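Local coordinates for protein alanine racemase, biosynthetic (Pseudomonas aeruginosa PAO1, PDB 6A2F) that belongs to the alanine racemase family, pairing an N-terminal TIM-barrel domain that carries a pyridoxal phosphate-modified lysine with a C-terminal beta domain in a two-chain assembly, at residues A[122-127]-A[133-138]; A[287-292]-A[305-310]. All blocks are in the same frame, centred on the assembly; numbering follows the deposited sequence.

Interaction 1 (A[122-127]-A[133-138]); sequences LKLDSG and FDPAAL
Phe133 grips the chain at Lys123 and Asp125 with both of its backbone polar atoms. Its N donates to Lys123 O at 2.9 Å. Its O accepts from Asp125 N at 2.8 Å, a nearly straight bond. The two bonds straddle Leu124 and form a single beta bridge. Asp125 OD1 takes Gly127 N from above its carboxylate plane, an Asx turn, and also accepts from His129 N; OD2 forms a salt bridge with Arg244 of the second subunit. On the other side, Asp134 N-caps helix 135-145: its OD1 receives Ala137 N at 2.8 Å, nearly along the C-O axis.

Leucines fill in around the bridge. With CG anti to its backbone N (chi1 -158°), Leu138 reaches back from the helix, laying CD1 against Leu124 N at 3.6 Å and against Leu124 CB, while its CD2 meets Leu122 CD1 at 4.0 Å. Leu124 CD1 rests on Phe133 O at 3.6 Å and faces Pro135 CD more loosely. Leu122 CD2 comes obliquely to the Phe133 ring, 4.2 Å from CE2.

Outward, that ring stacks with Trp141 and touches Ile100 of strand 98-100. Leu124 and Leu138 share Leu156 and Leu181 as neighbours. The contact joins strand 118-123 to the first turn of helix 135-145 within the beta-alpha-beta unit that strand 151-157 completes in the TIM-barrel domain.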
loop_
_atom_site.group_PDB
_atom_site.type_symbol
_atom_site.label_atom_id
_atom_site.label_comp_id
_atom_site.label_asym_id
_atom_site.label_seq_id
_atom_site.Cartn_x
_atom_site.Cartn_y
_atom_site.Cartn_z
ATOM N N LEU A 122 24.674 -19.798 -1.520
ATOM C CA LEU A 122 24.541 -20.079 -0.100
ATOM C C LEU A 122 24.504 -18.762 0.644
ATOM O O LEU A 122 25.376 -17.910 0.453
ATOM C CB LEU A 122 25.715 -20.932 0.406
ATOM C CG LEU A 122 25.797 -22.407 0.016
ATOM C CD1 LEU A 122 27.124 -23.000 0.461
ATOM C CD2 LEU A 122 24.639 -23.190 0.617
ATOM N N LYS A 123 23.491 -18.592 1.487
ATOM C CA LYS A 123 23.319 -17.339 2.203
ATOM C C LYS A 123 23.916 -17.373 3.594
ATOM O O LYS A 123 23.521 -18.175 4.440
ATOM C CB LYS A 123 21.847 -16.921 2.264
ATOM C CG LYS A 123 21.644 -15.528 2.854
ATOM C CD LYS A 123 20.208 -15.054 2.747
ATOM C CE LYS A 123 19.820 -14.760 1.308
ATOM N NZ LYS A 123 18.411 -14.291 1.234
ATOM N N LEU A 124 24.873 -16.484 3.812
ATOM C CA LEU A 124 25.442 -16.255 5.125
ATOM C C LEU A 124 24.612 -15.227 5.881
ATOM O O LEU A 124 24.294 -14.155 5.354
ATOM C CB LEU A 124 26.884 -15.752 4.990
ATOM C CG LEU A 124 27.585 -15.226 6.244
ATOM C CD1 LEU A 124 27.921 -16.360 7.205
ATOM C CD2 LEU A 124 28.832 -14.452 5.853
ATOM N N ASP A 125 24.355 -15.509 7.150
ATOM C CA ASP A 125 23.708 -14.538 7.999
ATOM C C ASP A 125 24.912 -13.903 8.680
ATOM O O ASP A 125 25.564 -14.530 9.502
ATOM C CB ASP A 125 22.807 -15.212 9.026
ATOM C CG ASP A 125 22.285 -14.244 10.070
ATOM O OD1 ASP A 125 22.429 -13.026 9.891
ATOM O OD2 ASP A 125 21.727 -14.707 11.077
ATOM N N SER A 126 25.212 -12.665 8.321
ATOM C CA SER A 126 26.367 -11.964 8.872
ATOM C C SER A 126 26.070 -10.928 9.954
ATOM O O SER A 126 26.966 -10.221 10.389
ATOM C CB SER A 126 27.201 -11.341 7.754
ATOM O OG SER A 126 26.453 -10.416 7.006
ATOM N N GLY A 127 24.831 -10.868 10.420
ATOM C CA GLY A 127 24.461 -9.897 11.431
ATOM C C GLY A 127 23.048 -9.367 11.309
ATOM O O GLY A 127 22.540 -8.762 12.236
ATOM N N PHE A 133 22.720 -18.973 7.084
ATOM C CA PHE A 133 23.460 -19.851 7.996
ATOM C C PHE A 133 24.470 -19.062 8.835
ATOM O O PHE A 133 24.906 -17.979 8.436
ATOM C CB PHE A 133 24.251 -20.899 7.203
ATOM C CG PHE A 133 23.404 -21.847 6.396
ATOM C CD1 PHE A 133 22.695 -22.874 7.015
ATOM C CD2 PHE A 133 23.352 -21.738 5.008
ATOM C CE1 PHE A 133 21.932 -23.758 6.269
ATOM C CE2 PHE A 133 22.590 -22.620 4.254
ATOM C CZ PHE A 133 21.878 -23.630 4.887
ATOM N N ASP A 134 24.853 -19.618 9.987
ATOM C CA ASP A 134 26.062 -19.170 10.692
ATOM C C ASP A 134 27.303 -19.672 9.924
ATOM O O ASP A 134 27.179 -20.557 9.070
ATOM C CB ASP A 134 26.070 -19.613 12.174
ATOM C CG ASP A 134 25.996 -21.135 12.355
ATOM O OD1 ASP A 134 26.792 -21.885 11.739
ATOM O OD2 ASP A 134 25.140 -21.586 13.148
ATOM N N PRO A 135 28.495 -19.104 10.202
ATOM C CA PRO A 135 29.674 -19.550 9.447
ATOM C C PRO A 135 29.917 -21.068 9.454
ATOM O O PRO A 135 30.244 -21.630 8.409
ATOM C CB PRO A 135 30.824 -18.798 10.121
ATOM C CG PRO A 135 30.189 -17.546 10.618
ATOM C CD PRO A 135 28.804 -17.940 11.056
ATOM N N ALA A 136 29.732 -21.724 10.601
ATOM C CA ALA A 136 29.972 -23.175 10.703
ATOM C C ALA A 136 29.042 -23.995 9.799
ATOM O O ALA A 136 29.493 -24.895 9.089
ATOM C CB ALA A 136 29.879 -23.645 12.150
ATOM N N ALA A 137 27.751 -23.670 9.822
ATOM C CA ALA A 137 26.756 -24.366 9.011
ATOM C C ALA A 137 27.000 -24.160 7.515
ATOM O O ALA A 137 26.830 -25.091 6.722
ATOM C CB ALA A 137 25.348 -23.933 9.400
ATOM N N LEU A 138 27.414 -22.953 7.135
ATOM C CA LEU A 138 27.691 -22.657 5.732
ATOM C C LEU A 138 28.876 -23.466 5.214
ATOM O O LEU A 138 28.837 -23.974 4.089
ATOM C CB LEU A 138 27.901 -21.158 5.495
ATOM C CG LEU A 138 27.665 -20.711 4.044
ATOM C CD1 LEU A 138 26.983 -19.357 4.001
ATOM C CD2 LEU A 138 28.943 -20.706 3.212
#

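Interaction 2 (A[287-292]-A[305-310]); sequences VLVGGR and LAVDLS
Val287 and Val307 meet methyl to methyl, CG1 to CG1 at 3.6 Å, with their side chains crossing at about a right angle. Both CA-CB bonds point into the gap between the strands, whose backbones stay well apart, with CA atoms 7.9 Å from each other at this pair. In Val307, CG1 lies anti to the carbonyl carbon (chi1 -65°), which sends that methyl to Val287 and leaves CG2 to approach Val289 CG2 loosely, at 4.3 Å.

The second crossing, again near a right angle, sets Leu309 against Val289. Leu309 CD2 fits over the fork of the valine, 3.8 Å from CG1 and equally far from CG2. Its CA-CB bond leaves at an angle to the other segment, but the far end of the chain swings back to make this contact.

Turns follow both strands. Val289 to Arg292 form a type I' beta turn, closed by Arg292 N to Val289 O at 2.9 Å, with Gly290 and Gly291 at its corners. After strand 305-308, Asp308 OD1 accepts both Ser310 OG, through its syn lone pair at 2.8 Å, and Ser310 N, which comes from the anti side but well out of the carboxylate plane, an Asx turn.

Leu296 packs on Val307. Strand 292-296 pairs with both 286-289 and 305-308, so the contact spans two strands that share a neighbour in the mixed sheet; Leu240 of strand 234-246 touches Val289, Val307 and Leu309.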
loop_
_atom_site.group_PDB
_atom_site.type_symbol
_atom_site.label_atom_id
_atom_site.label_comp_id
_atom_site.label_asym_id
_atom_site.label_seq_id
_atom_site.Cartn_x
_atom_site.Cartn_y
_atom_site.Cartn_z
ATOM N N VAL A 287 4.301 19.167 -0.675
ATOM C CA VAL A 287 3.649 18.850 -1.939
ATOM C C VAL A 287 3.920 19.979 -2.946
ATOM O O VAL A 287 4.265 21.098 -2.551
ATOM C CB VAL A 287 2.134 18.605 -1.737
ATOM C CG1 VAL A 287 1.327 19.880 -1.952
ATOM C CG2 VAL A 287 1.647 17.495 -2.650
ATOM N N LEU A 288 3.790 19.684 -4.236
ATOM C CA LEU A 288 3.879 20.725 -5.260
ATOM C C LEU A 288 2.519 21.007 -5.894
ATOM O O LEU A 288 1.824 20.087 -6.324
ATOM C CB LEU A 288 4.899 20.367 -6.346
ATOM C CG LEU A 288 6.388 20.241 -6.009
ATOM C CD1 LEU A 288 7.205 20.251 -7.293
ATOM C CD2 LEU A 288 6.871 21.341 -5.071
ATOM N N VAL A 289 2.145 22.284 -5.934
ATOM C CA VAL A 289 0.933 22.725 -6.622
ATOM C C VAL A 289 1.348 23.711 -7.708
ATOM O O VAL A 289 1.857 24.793 -7.413
ATOM C CB VAL A 289 -0.091 23.367 -5.653
ATOM C CG1 VAL A 289 -1.370 23.754 -6.389
ATOM C CG2 VAL A 289 -0.410 22.424 -4.495
ATOM N N GLY A 290 1.147 23.320 -8.962
ATOM C CA GLY A 290 1.603 24.110 -10.105
ATOM C C GLY A 290 3.109 24.302 -10.111
ATOM O O GLY A 290 3.609 25.351 -10.524
ATOM N N GLY A 291 3.826 23.283 -9.639
ATOM C CA GLY A 291 5.275 23.347 -9.478
ATOM C C GLY A 291 5.722 24.065 -8.217
ATOM O O GLY A 291 6.916 24.106 -7.918
ATOM N N ARG A 292 4.774 24.626 -7.468
ATOM C CA ARG A 292 5.106 25.451 -6.302
ATOM C C ARG A 292 4.947 24.694 -4.983
ATOM O O ARG A 292 3.986 23.948 -4.790
ATOM C CB ARG A 292 4.263 26.733 -6.287
ATOM C CG ARG A 292 4.399 27.612 -7.530
ATOM C CD ARG A 292 5.598 28.552 -7.465
ATOM N NE ARG A 292 5.615 29.361 -6.241
ATOM C CZ ARG A 292 4.904 30.473 -6.043
ATOM N NH1 ARG A 292 4.090 30.945 -6.985
ATOM N NH2 ARG A 292 5.002 31.120 -4.888
ATOM N N LEU A 305 -6.785 13.982 -0.368
ATOM C CA LEU A 305 -5.775 14.656 0.434
ATOM C C LEU A 305 -6.044 16.156 0.385
ATOM O O LEU A 305 -6.583 16.664 -0.598
ATOM C CB LEU A 305 -4.373 14.348 -0.096
ATOM C CG LEU A 305 -3.297 15.408 0.150
ATOM C CD1 LEU A 305 -1.927 14.888 -0.260
ATOM C CD2 LEU A 305 -3.626 16.699 -0.584
ATOM N N ALA A 306 -5.670 16.863 1.444
ATOM C CA ALA A 306 -5.881 18.311 1.511
ATOM C C ALA A 306 -4.580 19.082 1.705
ATOM O O ALA A 306 -3.687 18.633 2.410
ATOM C CB ALA A 306 -6.882 18.660 2.600
ATOM N N VAL A 307 -4.480 20.242 1.065
ATOM C CA VAL A 307 -3.266 21.060 1.141
ATOM C C VAL A 307 -3.589 22.508 1.491
ATOM O O VAL A 307 -4.646 23.026 1.113
ATOM C CB VAL A 307 -2.446 21.020 -0.171
ATOM C CG1 VAL A 307 -1.915 19.617 -0.428
ATOM C CG2 VAL A 307 -3.270 21.509 -1.356
ATOM N N ASP A 308 -2.674 23.152 2.213
ATOM C CA ASP A 308 -2.816 24.563 2.560
ATOM C C ASP A 308 -2.383 25.442 1.389
ATOM O O ASP A 308 -1.200 25.513 1.055
ATOM C CB ASP A 308 -2.007 24.894 3.822
ATOM C CG ASP A 308 -2.313 26.279 4.371
ATOM O OD1 ASP A 308 -3.019 27.054 3.692
ATOM O OD2 ASP A 308 -1.844 26.594 5.489
ATOM N N LEU A 309 -3.348 26.113 0.773
ATOM C CA LEU A 309 -3.080 26.941 -0.402
ATOM C C LEU A 309 -3.130 28.445 -0.111
ATOM O O LEU A 309 -3.240 29.260 -1.033
ATOM C CB LEU A 309 -4.047 26.577 -1.533
ATOM C CG LEU A 309 -3.835 25.232 -2.228
ATOM C CD1 LEU A 309 -5.012 24.931 -3.135
ATOM C CD2 LEU A 309 -2.538 25.203 -3.021
ATOM N N SER A 310 -3.024 28.800 1.170
ATOM C CA SER A 310 -3.125 30.195 1.620
ATOM C C SER A 310 -2.070 31.135 1.029
ATOM O O SER A 310 -2.353 32.307 0.798
ATOM C CB SER A 310 -3.082 30.266 3.146
ATOM O OG SER A 310 -4.170 29.557 3.712
#

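How the interactions relate
Both contacts are largely buried, but they lie on opposite sides of the chain's centre, with centres about 50 Å apart, and share no helix or strand. Interaction 1 belongs to the TIM-barrel domain and depends on backbone hydrogen bonds between residues 123-125 and the residues leading into a helix, with leucines packed around them. Interaction 2 is in the C-terminal beta domain, where apolar side chains meet from two strands not paired with each other and from the loop after one of them; its polar bonds run within each segment or out to neighbouring strands and loops. Each also touches the second subunit, interaction 1 through a salt bridge, interaction 2 through Ala306 packing on Arg130 of that subunit.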